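Local coordinates for DnaJ homolog dnj-2 (Caenorhabditis elegans, PDB 2QSA), which probably serves, through this J domain of a membrane-bound DNAJC25-family protein, as an Hsp40 co-chaperone that stimulates an Hsp70 partner, at residues 11-21 / 61-72. Numbering follows the deposited sequence.
Sequences YCGLENCYDVL and RFRVIATAYETL
V20 settles as a knob into a hole formed by R61, V64, I65 and A68. V20 CB lies 3.9 Å from A68 CB. From there V20 CG1, anti to the backbone N (chi1 171°), comes within 3.8 Å of A68 CB and skirts the carbonyl of V64, while V20 CG2 meets V64 CG1 at 4.0 Å. The two methyls of a branched valine thus spread across the hole, and alanine at 68 keeps the helix surface low enough for close approach: the C17 and A68 CA atoms are 4.6 Å apart. The disulfide between C12 and C17 ties the loop to the short helix over the same alanine, C12 SG resting 3.6 Å from A68 CB. L72, a leucine with a methyl to offer an aromatic face, lays CD2 over the Y18 ring in a CH-pi contact, 19° off the ring normal; the hydroxyl of Y18 is hydrogen-bonded to D82.

At the other end R61 grips E15 end-on. R61 NH1 reaches E15 OE1 at 2.8 Å, nearly straight (172°), and R61 NH2 reaches E15 OE2 at 3.0 Å, both on syn lone pairs; the planar carboxylate, nearly coplanar with the guanidinium, matches its two end nitrogens. Water links the same NH2 to the carbonyl of V20. An alanine in place of E15 would probably leave the R61 guanidinium without its charged mate and freer to turn.

This is a buried part of the J domain, where helix 17-20 and the loop before it pack on helix 52-73. L21 and I65 reach on to helix 30-43, whereas Y11, Y18 and T71 touch helix 75-86.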
loop_
_atom_site.group_PDB
_atom_site.type_symbol
_atom_site.label_atom_id
_atom_site.label_comp_id
_atom_site.label_asym_id
_atom_site.label_seq_id
_atom_site.Cartn_x
_atom_site.Cartn_y
_atom_site.Cartn_z
ATOM N N TYR A 11 -4.930 2.140 4.829
ATOM C CA TYR A 11 -4.129 1.778 3.649
ATOM C C TYR A 11 -2.625 1.964 3.920
ATOM O O TYR A 11 -2.125 1.447 4.937
ATOM C CB TYR A 11 -4.622 2.610 2.449
ATOM C CG TYR A 11 -6.087 2.331 2.140
ATOM C CD1 TYR A 11 -6.476 1.061 1.677
ATOM C CD2 TYR A 11 -7.082 3.315 2.313
ATOM C CE1 TYR A 11 -7.815 0.773 1.366
ATOM C CE2 TYR A 11 -8.431 3.026 2.015
ATOM C CZ TYR A 11 -8.775 1.780 1.531
ATOM O OH TYR A 11 -10.089 1.511 1.236
ATOM N N CYS A 12 -1.911 2.659 3.018
ATOM C CA CYS A 12 -0.452 2.850 3.196
ATOM C C CYS A 12 -0.120 4.108 4.025
ATOM O O CYS A 12 1.014 4.619 3.944
ATOM C CB CYS A 12 0.267 2.915 1.831
ATOM S SG CYS A 12 0.015 1.352 0.917
ATOM N N GLY A 13 -1.085 4.569 4.815
ATOM C CA GLY A 13 -0.858 5.667 5.752
ATOM C C GLY A 13 -0.612 6.972 5.031
ATOM O O GLY A 13 -1.425 7.351 4.160
ATOM N N LEU A 14 0.514 7.646 5.345
ATOM C CA LEU A 14 0.804 8.925 4.683
ATOM C C LEU A 14 1.610 8.799 3.365
ATOM O O LEU A 14 2.023 9.810 2.770
ATOM C CB LEU A 14 1.408 9.916 5.688
ATOM C CG LEU A 14 0.418 10.194 6.837
ATOM C CD1 LEU A 14 1.076 11.276 7.748
ATOM C CD2 LEU A 14 -0.954 10.668 6.331
ATOM N N GLU A 15 1.725 7.561 2.857
ATOM C CA GLU A 15 2.189 7.328 1.494
ATOM C C GLU A 15 1.048 6.839 0.664
ATOM O O GLU A 15 0.127 6.166 1.170
ATOM C CB GLU A 15 3.276 6.227 1.448
ATOM C CG GLU A 15 4.587 6.710 2.034
ATOM C CD GLU A 15 5.616 5.584 1.998
ATOM O OE1 GLU A 15 5.534 4.731 2.903
ATOM O OE2 GLU A 15 6.431 5.553 1.040
ATOM N N ASN A 16 1.120 7.191 -0.612
ATOM C CA ASN A 16 0.161 6.668 -1.613
ATOM C C ASN A 16 0.610 5.248 -2.016
ATOM O O ASN A 16 1.802 4.996 -2.303
ATOM C CB ASN A 16 0.186 7.643 -2.804
ATOM C CG ASN A 16 -0.685 7.184 -3.966
ATOM O OD1 ASN A 16 -0.698 6.014 -4.338
ATOM N ND2 ASN A 16 -1.370 8.134 -4.585
ATOM N N CYS A 17 -0.292 4.256 -1.923
ATOM C CA CYS A 17 0.123 2.848 -2.187
ATOM C C CYS A 17 0.681 2.631 -3.619
ATOM O O CYS A 17 1.559 1.753 -3.819
ATOM C CB CYS A 17 -1.053 1.867 -1.982
ATOM S SG CYS A 17 -1.703 1.764 -0.310
ATOM N N TYR A 18 0.134 3.371 -4.599
ATOM C CA TYR A 18 0.742 3.291 -5.961
ATOM C C TYR A 18 2.216 3.734 -5.895
ATOM O O TYR A 18 3.083 3.087 -6.491
ATOM C CB TYR A 18 0.008 4.169 -6.939
ATOM C CG TYR A 18 -1.373 3.721 -7.271
ATOM C CD1 TYR A 18 -1.600 2.719 -8.247
ATOM C CD2 TYR A 18 -2.475 4.288 -6.633
ATOM C CE1 TYR A 18 -2.921 2.339 -8.602
ATOM C CE2 TYR A 18 -3.809 3.927 -6.990
ATOM C CZ TYR A 18 -4.007 2.929 -7.958
ATOM O OH TYR A 18 -5.300 2.574 -8.311
ATOM N N ASP A 19 2.497 4.823 -5.183
ATOM C CA ASP A 19 3.890 5.314 -5.079
ATOM C C ASP A 19 4.773 4.327 -4.335
ATOM O O ASP A 19 5.932 4.166 -4.681
ATOM C CB ASP A 19 3.943 6.647 -4.344
ATOM C CG ASP A 19 3.242 7.775 -5.111
ATOM O OD1 ASP A 19 3.004 7.633 -6.306
ATOM O OD2 ASP A 19 3.014 8.842 -4.487
ATOM N N VAL A 20 4.208 3.680 -3.306
ATOM C CA VAL A 20 4.983 2.692 -2.551
ATOM C C VAL A 20 5.583 1.596 -3.450
ATOM O O VAL A 20 6.735 1.191 -3.282
ATOM C CB VAL A 20 4.119 2.024 -1.415
ATOM C CG1 VAL A 20 4.872 0.839 -0.778
ATOM C CG2 VAL A 20 3.766 3.067 -0.340
ATOM N N LEU A 21 4.774 1.133 -4.400
ATOM C CA LEU A 21 5.219 0.126 -5.350
ATOM C C LEU A 21 5.794 0.683 -6.653
ATOM O O LEU A 21 6.158 -0.093 -7.542
ATOM C CB LEU A 21 4.060 -0.842 -5.629
ATOM C CG LEU A 21 3.584 -1.624 -4.382
ATOM C CD1 LEU A 21 2.396 -2.552 -4.781
ATOM C CD2 LEU A 21 4.705 -2.479 -3.784
ATOM N N ARG A 61 9.608 -1.867 6.792
ATOM C CA ARG A 61 9.297 -1.380 5.437
ATOM C C ARG A 61 8.510 -2.444 4.635
ATOM O O ARG A 61 7.571 -2.133 3.861
ATOM C CB ARG A 61 10.578 -1.021 4.702
ATOM C CG ARG A 61 10.366 -0.385 3.329
ATOM C CD ARG A 61 9.511 0.921 3.467
ATOM N NE ARG A 61 9.215 1.539 2.178
ATOM C CZ ARG A 61 8.216 2.421 2.038
ATOM N NH1 ARG A 61 7.490 2.734 3.147
ATOM N NH2 ARG A 61 7.914 2.995 0.866
ATOM N N PHE A 62 8.926 -3.688 4.810
ATOM C CA PHE A 62 8.265 -4.811 4.135
ATOM C C PHE A 62 6.748 -4.780 4.376
ATOM O O PHE A 62 5.945 -5.035 3.434
ATOM C CB PHE A 62 8.858 -6.138 4.625
ATOM C CG PHE A 62 8.408 -7.339 3.806
ATOM C CD1 PHE A 62 9.226 -7.849 2.819
ATOM C CD2 PHE A 62 7.155 -7.919 4.007
ATOM C CE1 PHE A 62 8.826 -8.994 2.042
ATOM C CE2 PHE A 62 6.725 -9.044 3.250
ATOM C CZ PHE A 62 7.581 -9.580 2.266
ATOM N N ARG A 63 6.348 -4.476 5.622
ATOM C CA ARG A 63 4.925 -4.350 5.950
ATOM C C ARG A 63 4.199 -3.346 5.062
ATOM O O ARG A 63 3.074 -3.588 4.642
ATOM C CB ARG A 63 4.733 -3.993 7.437
ATOM C CG ARG A 63 4.934 -5.209 8.358
ATOM C CD ARG A 63 4.425 -4.912 9.779
ATOM N NE ARG A 63 5.307 -4.007 10.537
ATOM C CZ ARG A 63 6.369 -4.407 11.248
ATOM N NH1 ARG A 63 6.712 -5.686 11.277
ATOM N NH2 ARG A 63 7.115 -3.519 11.902
ATOM N N VAL A 64 4.838 -2.214 4.793
ATOM C CA VAL A 64 4.190 -1.229 3.902
ATOM C C VAL A 64 4.057 -1.762 2.466
ATOM O O VAL A 64 3.015 -1.547 1.803
ATOM C CB VAL A 64 4.934 0.121 3.946
ATOM C CG1 VAL A 64 4.116 1.172 3.173
ATOM C CG2 VAL A 64 5.135 0.536 5.448
ATOM N N ILE A 65 5.142 -2.362 1.952
ATOM C CA ILE A 65 5.145 -2.961 0.622
ATOM C C ILE A 65 3.971 -3.954 0.505
ATOM O O ILE A 65 3.206 -3.907 -0.461
ATOM C CB ILE A 65 6.501 -3.631 0.323
ATOM C CG1 ILE A 65 7.569 -2.522 0.198
ATOM C CG2 ILE A 65 6.407 -4.485 -0.923
ATOM C CD1 ILE A 65 8.954 -2.950 0.681
ATOM N N ALA A 66 3.821 -4.818 1.506
ATOM C CA ALA A 66 2.772 -5.855 1.481
ATOM C C ALA A 66 1.390 -5.187 1.555
ATOM O O ALA A 66 0.466 -5.628 0.845
ATOM C CB ALA A 66 2.979 -6.802 2.617
ATOM N N THR A 67 1.216 -4.168 2.407
ATOM C CA THR A 67 -0.063 -3.441 2.476
ATOM C C THR A 67 -0.418 -2.821 1.109
ATOM O O THR A 67 -1.575 -2.913 0.676
ATOM C CB THR A 67 0.001 -2.360 3.527
ATOM O OG1 THR A 67 0.075 -3.006 4.801
ATOM C CG2 THR A 67 -1.243 -1.517 3.516
ATOM N N ALA A 68 0.586 -2.226 0.434
ATOM C CA ALA A 68 0.311 -1.599 -0.876
ATOM C C ALA A 68 -0.160 -2.670 -1.846
ATOM O O ALA A 68 -1.082 -2.444 -2.616
ATOM C CB ALA A 68 1.566 -0.904 -1.421
ATOM N N TYR A 69 0.475 -3.832 -1.815
ATOM C CA TYR A 69 0.092 -4.866 -2.808
ATOM C C TYR A 69 -1.305 -5.400 -2.494
ATOM O O TYR A 69 -2.089 -5.599 -3.417
ATOM C CB TYR A 69 1.114 -5.987 -2.786
ATOM C CG TYR A 69 0.913 -7.034 -3.852
ATOM C CD1 TYR A 69 0.780 -6.679 -5.205
ATOM C CD2 TYR A 69 0.956 -8.396 -3.539
ATOM C CE1 TYR A 69 0.650 -7.636 -6.233
ATOM C CE2 TYR A 69 0.834 -9.382 -4.582
ATOM C CZ TYR A 69 0.677 -8.984 -5.926
ATOM O OH TYR A 69 0.559 -9.931 -6.935
ATOM N N GLU A 70 -1.592 -5.638 -1.209
ATOM C CA GLU A 70 -2.913 -6.135 -0.804
ATOM C C GLU A 70 -4.023 -5.167 -1.185
ATOM O O GLU A 70 -5.095 -5.589 -1.606
ATOM C CB GLU A 70 -2.922 -6.446 0.688
ATOM C CG GLU A 70 -2.015 -7.625 1.031
ATOM C CD GLU A 70 -1.692 -7.755 2.527
ATOM O OE1 GLU A 70 -2.222 -6.939 3.322
ATOM O OE2 GLU A 70 -0.906 -8.677 2.911
ATOM N N THR A 71 -3.752 -3.869 -1.053
ATOM C CA THR A 71 -4.736 -2.838 -1.382
ATOM C C THR A 71 -4.987 -2.782 -2.882
ATOM O O THR A 71 -6.140 -2.610 -3.300
ATOM C CB THR A 71 -4.201 -1.485 -0.915
ATOM O OG1 THR A 71 -4.025 -1.557 0.526
ATOM C CG2 THR A 71 -5.147 -0.320 -1.311
ATOM N N LEU A 72 -3.925 -2.932 -3.678
ATOM C CA LEU A 72 -4.068 -2.686 -5.110
ATOM C C LEU A 72 -4.403 -3.954 -5.896
ATOM O O LEU A 72 -4.926 -3.863 -7.012
ATOM C CB LEU A 72 -2.836 -2.005 -5.685
ATOM C CG LEU A 72 -2.560 -0.612 -5.082
ATOM C CD1 LEU A 72 -1.211 -0.082 -5.608
ATOM C CD2 LEU A 72 -3.725 0.312 -5.431
HETATM O O HOH W 1 8.757 2.075 -1.717
#